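Local coordinates for nicotinamide-nucleotide adenylyltransferase NadR family / Ribosylnicotinamide kinase (Lactococcus lactis subsp. cremoris, PDB 6GYE), which binds nicotinamide riboside and probably combines its phosphorylation with nicotinamide-nucleotide adenylyltransfer in a single two-domain chain on the way to NAD+, at residues Gly43-Val48 with Glu106-Asn111; Asn115-Thr120 with Asp139-Ala144; Gly192-Val197 with Phe257-Ala262; Leu296-Pro301 with Val341-Glu346. One frame throughout, in Å; residues are numbered along the deposited sequence.

Contact 1. Residues Gly43-Val48 with Glu106-Asn111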
# COMPACT_ATOMS: atom_id res chain seq x y z
N GLY A 43 6.94 -2.81 -30.22
CA GLY A 43 6.68 -2.10 -28.98
C GLY A 43 5.24 -2.28 -28.54
O GLY A 43 4.37 -2.66 -29.33
N VAL A 44 5.01 -2.03 -27.25
CA VAL A 44 3.70 -2.21 -26.64
C VAL A 44 3.31 -0.92 -25.93
O VAL A 44 4.11 -0.34 -25.19
CB VAL A 44 3.69 -3.38 -25.63
CG1 VAL A 44 2.37 -3.45 -24.88
CG2 VAL A 44 3.96 -4.69 -26.33
N LEU A 45 2.08 -0.48 -26.16
CA LEU A 45 1.47 0.61 -25.40
C LEU A 45 0.49 0.02 -24.40
O LEU A 45 -0.49 -0.63 -24.80
CB LEU A 45 0.77 1.59 -26.34
CG LEU A 45 0.17 2.84 -25.70
CD1 LEU A 45 1.26 3.67 -25.04
CD2 LEU A 45 -0.55 3.68 -26.73
N LEU A 46 0.76 0.20 -23.10
CA LEU A 46 -0.18 -0.21 -22.06
C LEU A 46 -1.18 0.90 -21.82
O LEU A 46 -0.78 2.05 -21.61
CB LEU A 46 0.53 -0.54 -20.75
CG LEU A 46 1.57 -1.65 -20.75
CD1 LEU A 46 2.06 -1.93 -19.32
CD2 LEU A 46 1.01 -2.91 -21.43
N VAL A 47 -2.47 0.59 -21.90
CA VAL A 47 -3.49 1.60 -21.67
C VAL A 47 -4.16 1.32 -20.33
O VAL A 47 -4.80 0.28 -20.15
CB VAL A 47 -4.50 1.67 -22.82
CG1 VAL A 47 -5.59 2.67 -22.49
CG2 VAL A 47 -3.79 2.10 -24.09
N VAL A 48 -3.98 2.24 -19.39
CA VAL A 48 -4.66 2.20 -18.10
C VAL A 48 -5.93 3.02 -18.26
O VAL A 48 -5.85 4.23 -18.48
CB VAL A 48 -3.80 2.80 -16.98
CG1 VAL A 48 -4.38 2.42 -15.63
CG2 VAL A 48 -2.36 2.42 -17.12
N GLU A 106 -6.15 9.10 -30.35
CA GLU A 106 -5.27 10.21 -30.00
C GLU A 106 -4.10 9.72 -29.15
O GLU A 106 -2.95 10.12 -29.38
CB GLU A 106 -6.08 11.29 -29.29
CG GLU A 106 -5.28 12.53 -28.95
CD GLU A 106 -6.18 13.72 -28.74
OE1 GLU A 106 -5.84 14.82 -29.22
OE2 GLU A 106 -7.25 13.54 -28.12
N LEU A 107 -4.38 8.83 -28.19
CA LEU A 107 -3.32 8.25 -27.37
C LEU A 107 -2.28 7.54 -28.22
O LEU A 107 -1.07 7.69 -28.00
CB LEU A 107 -3.91 7.26 -26.37
CG LEU A 107 -4.24 7.63 -24.94
CD1 LEU A 107 -4.41 6.34 -24.13
CD2 LEU A 107 -3.17 8.49 -24.35
N ILE A 108 -2.73 6.74 -29.18
CA ILE A 108 -1.81 6.03 -30.07
C ILE A 108 -0.97 7.02 -30.87
O ILE A 108 0.24 6.85 -31.02
CB ILE A 108 -2.60 5.09 -31.00
CG1 ILE A 108 -3.30 4.01 -30.19
CG2 ILE A 108 -1.68 4.50 -32.06
CD1 ILE A 108 -4.05 3.02 -31.04
N HIS A 109 -1.62 8.04 -31.42
CA HIS A 109 -0.89 9.03 -32.22
C HIS A 109 0.17 9.73 -31.38
O HIS A 109 1.33 9.86 -31.80
CB HIS A 109 -1.87 10.03 -32.82
CG HIS A 109 -2.84 9.42 -33.79
ND1 HIS A 109 -4.04 10.02 -34.12
CD2 HIS A 109 -2.79 8.27 -34.51
CE1 HIS A 109 -4.68 9.26 -34.99
NE2 HIS A 109 -3.95 8.19 -35.24
N HIS A 110 -0.19 10.16 -30.17
CA HIS A 110 0.73 10.95 -29.35
C HIS A 110 1.93 10.12 -28.92
O HIS A 110 3.06 10.64 -28.87
CB HIS A 110 -0.01 11.50 -28.13
CG HIS A 110 0.80 12.46 -27.32
ND1 HIS A 110 1.38 13.59 -27.86
CD2 HIS A 110 1.13 12.46 -26.01
CE1 HIS A 110 2.03 14.25 -26.92
NE2 HIS A 110 1.89 13.58 -25.78
N ASN A 111 1.73 8.84 -28.62
CA ASN A 111 2.76 8.02 -27.99
C ASN A 111 3.52 7.15 -28.98
O ASN A 111 4.24 6.24 -28.56
CB ASN A 111 2.13 7.16 -26.89
CG ASN A 111 1.71 7.97 -25.69
OD1 ASN A 111 2.50 8.20 -24.77
ND2 ASN A 111 0.46 8.45 -25.70

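Contact 2. Residues Asn115-Thr120 with Asp139-Ala144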
# COMPACT_ATOMS: atom_id res chain seq x y z
N ASN A 115 5.16 6.43 -38.54
CA ASN A 115 3.94 6.35 -39.32
C ASN A 115 3.90 5.00 -40.04
O ASN A 115 4.86 4.23 -40.00
CB ASN A 115 3.86 7.48 -40.35
CG ASN A 115 3.90 8.85 -39.72
OD1 ASN A 115 3.45 9.05 -38.59
ND2 ASN A 115 4.45 9.82 -40.44
N ASP A 116 2.78 4.73 -40.71
CA ASP A 116 2.55 3.46 -41.39
C ASP A 116 2.71 2.28 -40.43
O ASP A 116 3.46 1.33 -40.68
CB ASP A 116 3.48 3.31 -42.59
CG ASP A 116 3.49 4.53 -43.46
OD1 ASP A 116 2.40 4.92 -43.92
OD2 ASP A 116 4.57 5.12 -43.66
N LEU A 117 2.01 2.36 -39.30
CA LEU A 117 2.11 1.32 -38.30
C LEU A 117 1.20 0.15 -38.64
O LEU A 117 0.22 0.28 -39.37
CB LEU A 117 1.70 1.84 -36.93
CG LEU A 117 2.41 3.08 -36.39
CD1 LEU A 117 1.80 3.37 -35.04
CD2 LEU A 117 3.92 2.86 -36.31
N SER A 118 1.53 -1.00 -38.06
CA SER A 118 0.64 -2.15 -38.00
C SER A 118 0.30 -2.33 -36.52
O SER A 118 1.16 -2.75 -35.73
CB SER A 118 1.28 -3.40 -38.60
OG SER A 118 0.39 -4.51 -38.53
N VAL A 119 -0.92 -1.97 -36.15
CA VAL A 119 -1.34 -1.94 -34.76
C VAL A 119 -2.32 -3.08 -34.50
O VAL A 119 -3.23 -3.34 -35.30
CB VAL A 119 -1.98 -0.59 -34.41
CG1 VAL A 119 -2.52 -0.61 -32.99
CG2 VAL A 119 -0.97 0.52 -34.57
N THR A 120 -2.13 -3.76 -33.36
CA THR A 120 -3.02 -4.82 -32.90
C THR A 120 -3.57 -4.46 -31.52
O THR A 120 -2.80 -4.22 -30.58
CB THR A 120 -2.29 -6.17 -32.85
OG1 THR A 120 -1.74 -6.45 -34.14
CG2 THR A 120 -3.24 -7.29 -32.46
N ASP A 139 -5.75 7.01 -40.98
CA ASP A 139 -4.57 7.74 -40.54
C ASP A 139 -3.28 7.18 -41.12
O ASP A 139 -2.20 7.56 -40.66
CB ASP A 139 -4.50 7.76 -39.02
CG ASP A 139 -4.50 6.37 -38.41
OD1 ASP A 139 -4.43 5.39 -39.18
OD2 ASP A 139 -4.56 6.27 -37.17
N GLY A 140 -3.36 6.28 -42.10
CA GLY A 140 -2.18 5.64 -42.64
C GLY A 140 -1.73 4.39 -41.92
O GLY A 140 -0.76 3.76 -42.36
N ASN A 141 -2.37 4.03 -40.81
CA ASN A 141 -2.06 2.80 -40.08
C ASN A 141 -2.95 1.63 -40.51
O ASN A 141 -4.07 1.81 -40.97
CB ASN A 141 -2.21 2.99 -38.57
CG ASN A 141 -1.16 3.88 -37.99
OD1 ASN A 141 -0.04 3.99 -38.51
ND2 ASN A 141 -1.51 4.55 -36.91
N GLN A 142 -2.42 0.43 -40.29
CA GLN A 142 -3.15 -0.82 -40.43
C GLN A 142 -3.55 -1.30 -39.04
O GLN A 142 -2.69 -1.42 -38.15
CB GLN A 142 -2.30 -1.87 -41.14
CG GLN A 142 -3.07 -3.13 -41.55
CD GLN A 142 -2.15 -4.28 -41.94
OE1 GLN A 142 -1.12 -4.52 -41.30
NE2 GLN A 142 -2.49 -4.96 -43.03
N TYR A 143 -4.84 -1.54 -38.84
CA TYR A 143 -5.39 -1.91 -37.55
C TYR A 143 -6.01 -3.29 -37.57
O TYR A 143 -6.67 -3.68 -38.55
CB TYR A 143 -6.46 -0.92 -37.10
CG TYR A 143 -5.88 0.42 -36.75
CD1 TYR A 143 -5.20 0.59 -35.55
CD2 TYR A 143 -6.01 1.50 -37.62
CE1 TYR A 143 -4.66 1.81 -35.21
CE2 TYR A 143 -5.47 2.74 -37.28
CZ TYR A 143 -4.79 2.88 -36.07
OH TYR A 143 -4.25 4.09 -35.71
N ALA A 144 -5.81 -4.02 -36.48
CA ALA A 144 -6.46 -5.29 -36.26
C ALA A 144 -6.84 -5.37 -34.79
O ALA A 144 -6.15 -4.82 -33.93
CB ALA A 144 -5.55 -6.48 -36.66

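Contact 3. Residues Gly192-Val197 with Phe257-Ala262. With NNR (Nicotinamide riboside), chain I; SO4 (sulfate ion), chain F.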
# COMPACT_ATOMS: atom_id res chain seq x y z
N GLY A 192 7.86 -4.88 27.78
CA GLY A 192 8.02 -6.04 26.92
C GLY A 192 7.53 -5.88 25.50
O GLY A 192 7.33 -6.90 24.82
N LYS A 193 7.33 -4.64 25.02
CA LYS A 193 6.91 -4.43 23.63
C LYS A 193 7.86 -5.11 22.67
O LYS A 193 7.44 -5.82 21.76
CB LYS A 193 6.84 -2.94 23.27
CG LYS A 193 5.75 -2.15 23.93
CD LYS A 193 6.14 -0.72 24.37
CE LYS A 193 6.98 0.11 23.41
NZ LYS A 193 8.35 -0.37 23.01
N THR A 194 9.16 -4.89 22.86
CA THR A 194 10.12 -5.34 21.86
C THR A 194 10.15 -6.86 21.80
O THR A 194 10.12 -7.44 20.71
CB THR A 194 11.51 -4.75 22.15
OG1 THR A 194 11.44 -3.32 22.05
CG2 THR A 194 12.55 -5.23 21.14
N THR A 195 10.16 -7.52 22.96
CA THR A 195 10.09 -8.97 22.96
C THR A 195 8.80 -9.45 22.30
O THR A 195 8.81 -10.41 21.52
CB THR A 195 10.22 -9.49 24.39
OG1 THR A 195 11.53 -9.18 24.87
CG2 THR A 195 10.08 -10.99 24.46
N LEU A 196 7.67 -8.76 22.56
CA LEU A 196 6.40 -9.19 21.97
C LEU A 196 6.41 -9.05 20.45
O LEU A 196 6.04 -9.98 19.73
CB LEU A 196 5.24 -8.39 22.57
CG LEU A 196 3.86 -8.81 22.06
CD1 LEU A 196 3.57 -10.24 22.43
CD2 LEU A 196 2.76 -7.89 22.56
N VAL A 197 6.82 -7.87 19.96
CA VAL A 197 6.87 -7.58 18.52
C VAL A 197 7.68 -8.65 17.78
O VAL A 197 7.23 -9.19 16.76
CB VAL A 197 7.48 -6.18 18.29
CG1 VAL A 197 7.84 -5.98 16.81
CG2 VAL A 197 6.54 -5.09 18.77
N PHE A 257 4.73 -5.91 11.40
CA PHE A 257 4.57 -5.54 12.80
C PHE A 257 5.38 -4.29 13.10
O PHE A 257 6.56 -4.21 12.72
CB PHE A 257 4.97 -6.69 13.73
CG PHE A 257 4.04 -7.86 13.66
CD1 PHE A 257 4.18 -8.83 12.67
CD2 PHE A 257 3.02 -7.99 14.59
CE1 PHE A 257 3.30 -9.92 12.59
CE2 PHE A 257 2.14 -9.08 14.54
CZ PHE A 257 2.29 -10.05 13.53
N LEU A 258 4.76 -3.32 13.74
CA LEU A 258 5.38 -2.03 14.01
C LEU A 258 5.54 -1.83 15.51
O LEU A 258 4.56 -1.95 16.25
CB LEU A 258 4.56 -0.89 13.40
CG LEU A 258 4.34 -0.96 11.89
CD1 LEU A 258 3.59 0.30 11.43
CD2 LEU A 258 5.68 -1.14 11.12
N ASP A 259 6.75 -1.48 15.94
CA ASP A 259 7.05 -1.20 17.35
C ASP A 259 6.85 0.30 17.58
O ASP A 259 7.78 1.11 17.41
CB ASP A 259 8.46 -1.65 17.70
CG ASP A 259 8.68 -1.76 19.21
OD1 ASP A 259 7.80 -1.27 19.97
OD2 ASP A 259 9.70 -2.35 19.65
N THR A 260 5.63 0.66 17.98
CA THR A 260 5.18 2.03 18.26
C THR A 260 5.08 2.90 17.00
O THR A 260 5.49 2.48 15.91
CB THR A 260 6.06 2.75 19.31
OG1 THR A 260 7.28 3.21 18.73
CG2 THR A 260 6.38 1.86 20.48
N ASP A 261 4.53 4.09 17.15
CA ASP A 261 4.18 4.95 16.02
C ASP A 261 4.12 6.40 16.52
O ASP A 261 4.53 6.68 17.65
CB ASP A 261 2.84 4.51 15.43
CG ASP A 261 1.69 4.96 16.28
OD1 ASP A 261 1.83 4.97 17.53
OD2 ASP A 261 0.66 5.36 15.71
N ALA A 262 3.53 7.29 15.72
CA ALA A 262 3.50 8.70 16.11
C ALA A 262 2.54 8.96 17.27
O ALA A 262 2.79 9.86 18.09
CB ALA A 262 3.15 9.59 14.91
O2R NNR I . 5.47 4.00 3.54
C2R NNR I . 4.04 3.92 3.62
C3R NNR I . 3.35 4.54 2.41
O3R NNR I . 4.28 5.09 1.46
C4R NNR I . 2.46 5.64 2.96
C5R NNR I . 1.00 5.39 2.61
O5R NNR I . 0.19 6.43 3.18
O4R NNR I . 2.62 5.67 4.38
C1R NNR I . 3.54 4.68 4.83
N1 NNR I . 2.88 3.76 5.76
C2 NNR I . 3.06 3.90 7.08
C6 NNR I . 2.09 2.79 5.27
C5 NNR I . 1.45 1.90 6.12
C4 NNR I . 1.62 2.03 7.49
C3 NNR I . 2.44 3.04 7.97
C7 NNR I . 2.65 3.20 9.45
O7 NNR I . 3.66 3.76 9.85
N7 NNR I . 1.73 2.73 10.29
S SO4 F . 9.97 -2.47 26.02
O1 SO4 F . 10.56 -3.58 26.78
O2 SO4 F . 10.65 -1.21 26.33
O3 SO4 F . 10.13 -2.66 24.59
O4 SO4 F . 8.57 -2.39 26.41

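Contact 4. Residues Leu296-Pro301 with Val341-Glu346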
# COMPACT_ATOMS: atom_id res chain seq x y z
N LEU A 296 -4.64 -3.45 13.18
CA LEU A 296 -4.76 -3.99 14.52
C LEU A 296 -3.77 -3.24 15.39
O LEU A 296 -2.61 -3.10 15.01
CB LEU A 296 -4.46 -5.49 14.56
CG LEU A 296 -4.31 -6.05 15.97
CD1 LEU A 296 -5.65 -5.92 16.71
CD2 LEU A 296 -3.80 -7.49 15.96
N ILE A 297 -4.23 -2.76 16.55
CA ILE A 297 -3.42 -2.04 17.51
C ILE A 297 -3.41 -2.83 18.82
O ILE A 297 -4.44 -2.95 19.49
CB ILE A 297 -3.94 -0.61 17.73
CG1 ILE A 297 -3.85 0.18 16.42
CG2 ILE A 297 -3.17 0.10 18.85
CD1 ILE A 297 -4.70 1.46 16.41
N LEU A 298 -2.25 -3.35 19.18
CA LEU A 298 -2.07 -4.11 20.42
C LEU A 298 -1.53 -3.20 21.50
O LEU A 298 -0.43 -2.65 21.36
CB LEU A 298 -1.12 -5.29 20.19
CG LEU A 298 -1.65 -6.36 19.24
CD1 LEU A 298 -0.59 -7.36 18.89
CD2 LEU A 298 -2.84 -7.06 19.85
N VAL A 299 -2.27 -3.04 22.60
CA VAL A 299 -1.88 -2.16 23.69
C VAL A 299 -1.46 -3.03 24.86
O VAL A 299 -2.24 -3.87 25.32
CB VAL A 299 -3.02 -1.21 24.09
CG1 VAL A 299 -2.64 -0.43 25.34
CG2 VAL A 299 -3.35 -0.26 22.94
N ILE A 300 -0.24 -2.82 25.36
CA ILE A 300 0.24 -3.51 26.56
C ILE A 300 -0.09 -2.62 27.76
O ILE A 300 0.54 -1.55 27.91
CB ILE A 300 1.74 -3.81 26.48
CG1 ILE A 300 2.05 -4.65 25.24
CG2 ILE A 300 2.20 -4.49 27.76
CD1 ILE A 300 3.55 -4.96 25.07
N PRO A 301 -1.00 -3.02 28.63
CA PRO A 301 -1.40 -2.16 29.74
C PRO A 301 -0.43 -2.29 30.89
O PRO A 301 0.31 -3.29 30.99
CB PRO A 301 -2.78 -2.70 30.12
CG PRO A 301 -2.66 -4.15 29.82
CD PRO A 301 -1.77 -4.27 28.61
N VAL A 341 -6.89 -3.87 20.78
CA VAL A 341 -6.99 -5.00 21.68
C VAL A 341 -6.00 -4.75 22.82
O VAL A 341 -4.82 -4.51 22.57
CB VAL A 341 -6.68 -6.33 20.97
CG1 VAL A 341 -6.60 -7.47 21.98
CG2 VAL A 341 -7.73 -6.60 19.88
N ILE A 342 -6.50 -4.79 24.05
CA ILE A 342 -5.69 -4.55 25.23
C ILE A 342 -5.22 -5.89 25.79
O ILE A 342 -6.04 -6.78 26.03
CB ILE A 342 -6.49 -3.77 26.28
CG1 ILE A 342 -6.91 -2.43 25.68
CG2 ILE A 342 -5.67 -3.58 27.54
CD1 ILE A 342 -7.54 -1.51 26.67
N LEU A 343 -3.91 -6.04 25.97
CA LEU A 343 -3.33 -7.31 26.41
C LEU A 343 -3.23 -7.36 27.93
O LEU A 343 -2.16 -7.33 28.53
CB LEU A 343 -1.99 -7.53 25.74
CG LEU A 343 -2.04 -7.53 24.21
CD1 LEU A 343 -0.64 -7.51 23.64
CD2 LEU A 343 -2.81 -8.76 23.72
N ASP A 344 -4.40 -7.52 28.56
CA ASP A 344 -4.50 -7.54 30.02
C ASP A 344 -4.65 -8.97 30.54
O ASP A 344 -5.72 -9.42 30.96
CB ASP A 344 -5.66 -6.65 30.46
CG ASP A 344 -6.98 -7.02 29.79
OD1 ASP A 344 -7.00 -7.98 28.97
OD2 ASP A 344 -7.99 -6.33 30.05
N ASP A 345 -3.55 -9.71 30.47
CA ASP A 345 -3.53 -11.10 30.92
C ASP A 345 -2.49 -11.27 32.03
O ASP A 345 -2.08 -10.28 32.65
CB ASP A 345 -3.23 -12.02 29.74
CG ASP A 345 -4.23 -11.85 28.63
OD1 ASP A 345 -5.32 -12.45 28.72
OD2 ASP A 345 -3.95 -11.06 27.70
N GLU A 346 -2.07 -12.51 32.28
CA GLU A 346 -1.02 -12.78 33.26
C GLU A 346 -1.26 -12.15 34.63
O GLU A 346 -1.49 -12.86 35.61
CB GLU A 346 0.33 -12.32 32.69
CG GLU A 346 0.59 -12.84 31.27
CD GLU A 346 1.96 -12.47 30.74
OE1 GLU A 346 2.75 -11.84 31.47
OE2 GLU A 346 2.25 -12.84 29.58

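Contact 1. Residues Gly43-Val48 with Glu106-Asn111
The carbonyl oxygen of Leu107, facing methyl CD2 of Leu45 on the strand, receives two hydrogen bonds from Asn111. One is the backbone bond of the helix, from Asn111 N. The other comes from the side chain, with Asn111 ND2 at 2.9 Å from Leu107 O and the N-H pointing nearly straight at it (171°). The oxygen lies in the plane of the Asn111 amide, while the donor is tilted modestly from the plane of the carbonyl. Asn111 is the first residue past the helix to leave helical backbone angles, and its chi1 of -71° sets CG beside its own backbone N; the ND2 bond then holds the amide against the last turn of the helix.

No hydrogen bond crosses between the segments; the meeting itself is apolar. Leu45 has CG anti to its backbone N (chi1 -175°), and its two methyls part company. CD1 meets Asn111 CB at 4.0 Å, the two side chains crossing at about a right angle, whereas CD2 rests 4.4 Å from Ile108 CG1. Two residues along the strand, Val47 CG1 touches Leu107 CD1 at 4.2 Å. The contacts are few and rather long, with the local axes of strand 43-48 and helix 106-110 10.5 Å apart.

Strand 43-50 runs between strands 15-21 and 80-86 in a five-stranded parallel Rossmann-like sheet, consistent with a nucleotidylyltransferase domain. Leu45 and Val47 face helix 95-110, and Leu107 also reaches Ser83 of strand 80-86. Val44 and Leu46 project to the other face, where helix 28-40 packs on them.

Contact 2. Residues Asn115-Thr120 with Asp139-Ala144
Val119 approaches the Tyr143 ring obliquely, its CB 3.6 Å from Tyr143 CD1, the two side chains lying next to each other and pointing the same way. At the ring's edge, in its plane, sits the carboxylate carbon of Asp139; Phe105 meets the ring edge-to-face, and Phe136 meets it with planes about 25° apart. The segments belong to a beta-alpha-beta unit, in which helix 126-133 connects two adjacent parallel strands.

A chain of hydrogen bonds leads from the ring hydroxyl to the backbone of Leu117, just ahead of strand 118-123. Tyr143 OH donates to the syn lone pair of Asp139 OD2 at 2.6 Å. The same hydroxyl accepts from Asn141 ND2 at 3.0 Å, in the plane of that amide, and this fixes the amide's rotation. Its other end, Asn141 OD1, takes Leu117 N at 2.7 Å, the donor tilted 33° from the carbonyl plane. Asp139 OD1 also accepts Asn141 N, from above the carboxylate plane, closing an Asx turn.

Beyond this the parallel ladder takes over. Gln142 N bonds to Leu117 O at 2.8 Å, Val119 N to Gln142 O at 2.7 Å, and Ala144 N to Val119 O at 2.9 Å. On the sheet face away from Val119 and Tyr143, Ser118 has OG anti to its backbone N (chi1 -180°), and that hydroxyl donates to Gln142 OE1 at 3.2 Å.

Contact 3. Residues Gly192-Val197 with Phe257-Ala262
Lys193 begins its reach toward Asp259 by running alongside a bound sulfate ion. Its CB stands 3.6 Å from sulfate O3, CG passes sulfate O4 a little further off, and CD lies 3.6 Å from sulfate O4. Bends at chi2, chi3 and chi4 return NZ to the sulfate after CD has passed it. CE presses on Thr260, 3.5 Å from its CG2, tighter than ordinary van der Waals contact. At the tip, NZ forms a salt bridge with Asp259 OD1 at 3.2 Å, meeting the oxygen on its syn side and 20° out of the carboxylate plane. A weak hydrogen bond links NZ to sulfate O3 at 3.3 Å.

The sequence and the strand-loop-helix geometry fit a P-loop (Walker A) motif: backbone N-H groups of Gly192, Lys193 and Thr194 all donate to the sulfate, as do those of Ser190 and Thr191. The ion, probably from the crystallisation liquor, plausibly marks where a nucleotide phosphate would bind at the start of helix 193-203.

Asp259 has CG anti to its backbone N (chi1 -164°), which carries the carboxylate toward that helix. Its OD2 is 3.1 Å from Thr194 OG1, a hydroxyl that also lies 2.9 Å from sulfate O3. Val197 CG2 packs against Asp259 CG, and Val197 CG1 against Phe257 CB. Leu258 points the other way from the strand, into the nicotinamide riboside pocket, where its CD1 is 3.3 Å from ligand N7.

Contact 4. Residues Leu296-Pro301 with Val341-Glu346
Leu298 pairs with Val341 and Val299 with Ile342 in a short parallel ladder, the end-to-end directions of 296-301 and 341-344 diverging by 23°. Val341 N donates to Ile297 O at 2.9 Å, Val299 N to Val341 O at 2.9 Å, and Leu343 N to Val299 O at 2.8 Å. The next rung would need an N-H at Pro301. Proline has none, and its ring carbon CD lies instead 3.1 Å from Leu343 O. Leu343 is itself the centre of an inverse gamma turn just after strand 340-342.

On one face, Leu298 and Val341 stand abreast, pointing the same way, with Leu298 CD2 at 4.1 Å from Val341 CB. Leu296 comes in obliquely and sets CD1 at 3.9 Å from Val341 CG2. Leu343 CD1 lies 4.1 Å from Leu298 CB and at a similar distance from Ile300 CG1. Over the other face, Ile342 CG2 touches Pro301 CG at 3.8 Å, and Val299 CB lies more loosely against Ile342 CG1.

Helix 193-203 covers Leu298, Ile300 and Leu343, helix 358-370 packs on Leu296, Val341 and Leu343, and helix 320-333 covers Val299 and Pro301. Strand 340-342 lies at the edge of the chain's four-stranded parallel sheet, ordered 255-259, 181-187, 296-300, 340-342 and sandwiched by helices in the manner of a P-loop NTPase domain.

Two pairs of contacts fall on opposite sides of the chain's centre, one pair to each parallel sheet. Contacts 1 and 2 have centres 12 Å apart and are joined by a probable hydrogen bond, His109 NE2 to Asp139 OD2 at 2.8 Å, which ties helix 95-110 to the hydrogen-bond chain of contact 2. Contacts 3 and 4 are likewise 12 Å apart between centres, and meet where helix 193-203 packs on contact 4: Leu196 CD2 lies 3.6 Å from Leu343 CD1, and Ile300 CD1 packs against Lys193 CA at 3.7 Å, next to the sulfate site. Nicotinamide riboside touches contact 3 directly. Contacts 1 and 3, about 47 Å apart between centres, do not meet, consistent with separate adenylyltransferase and kinase domains.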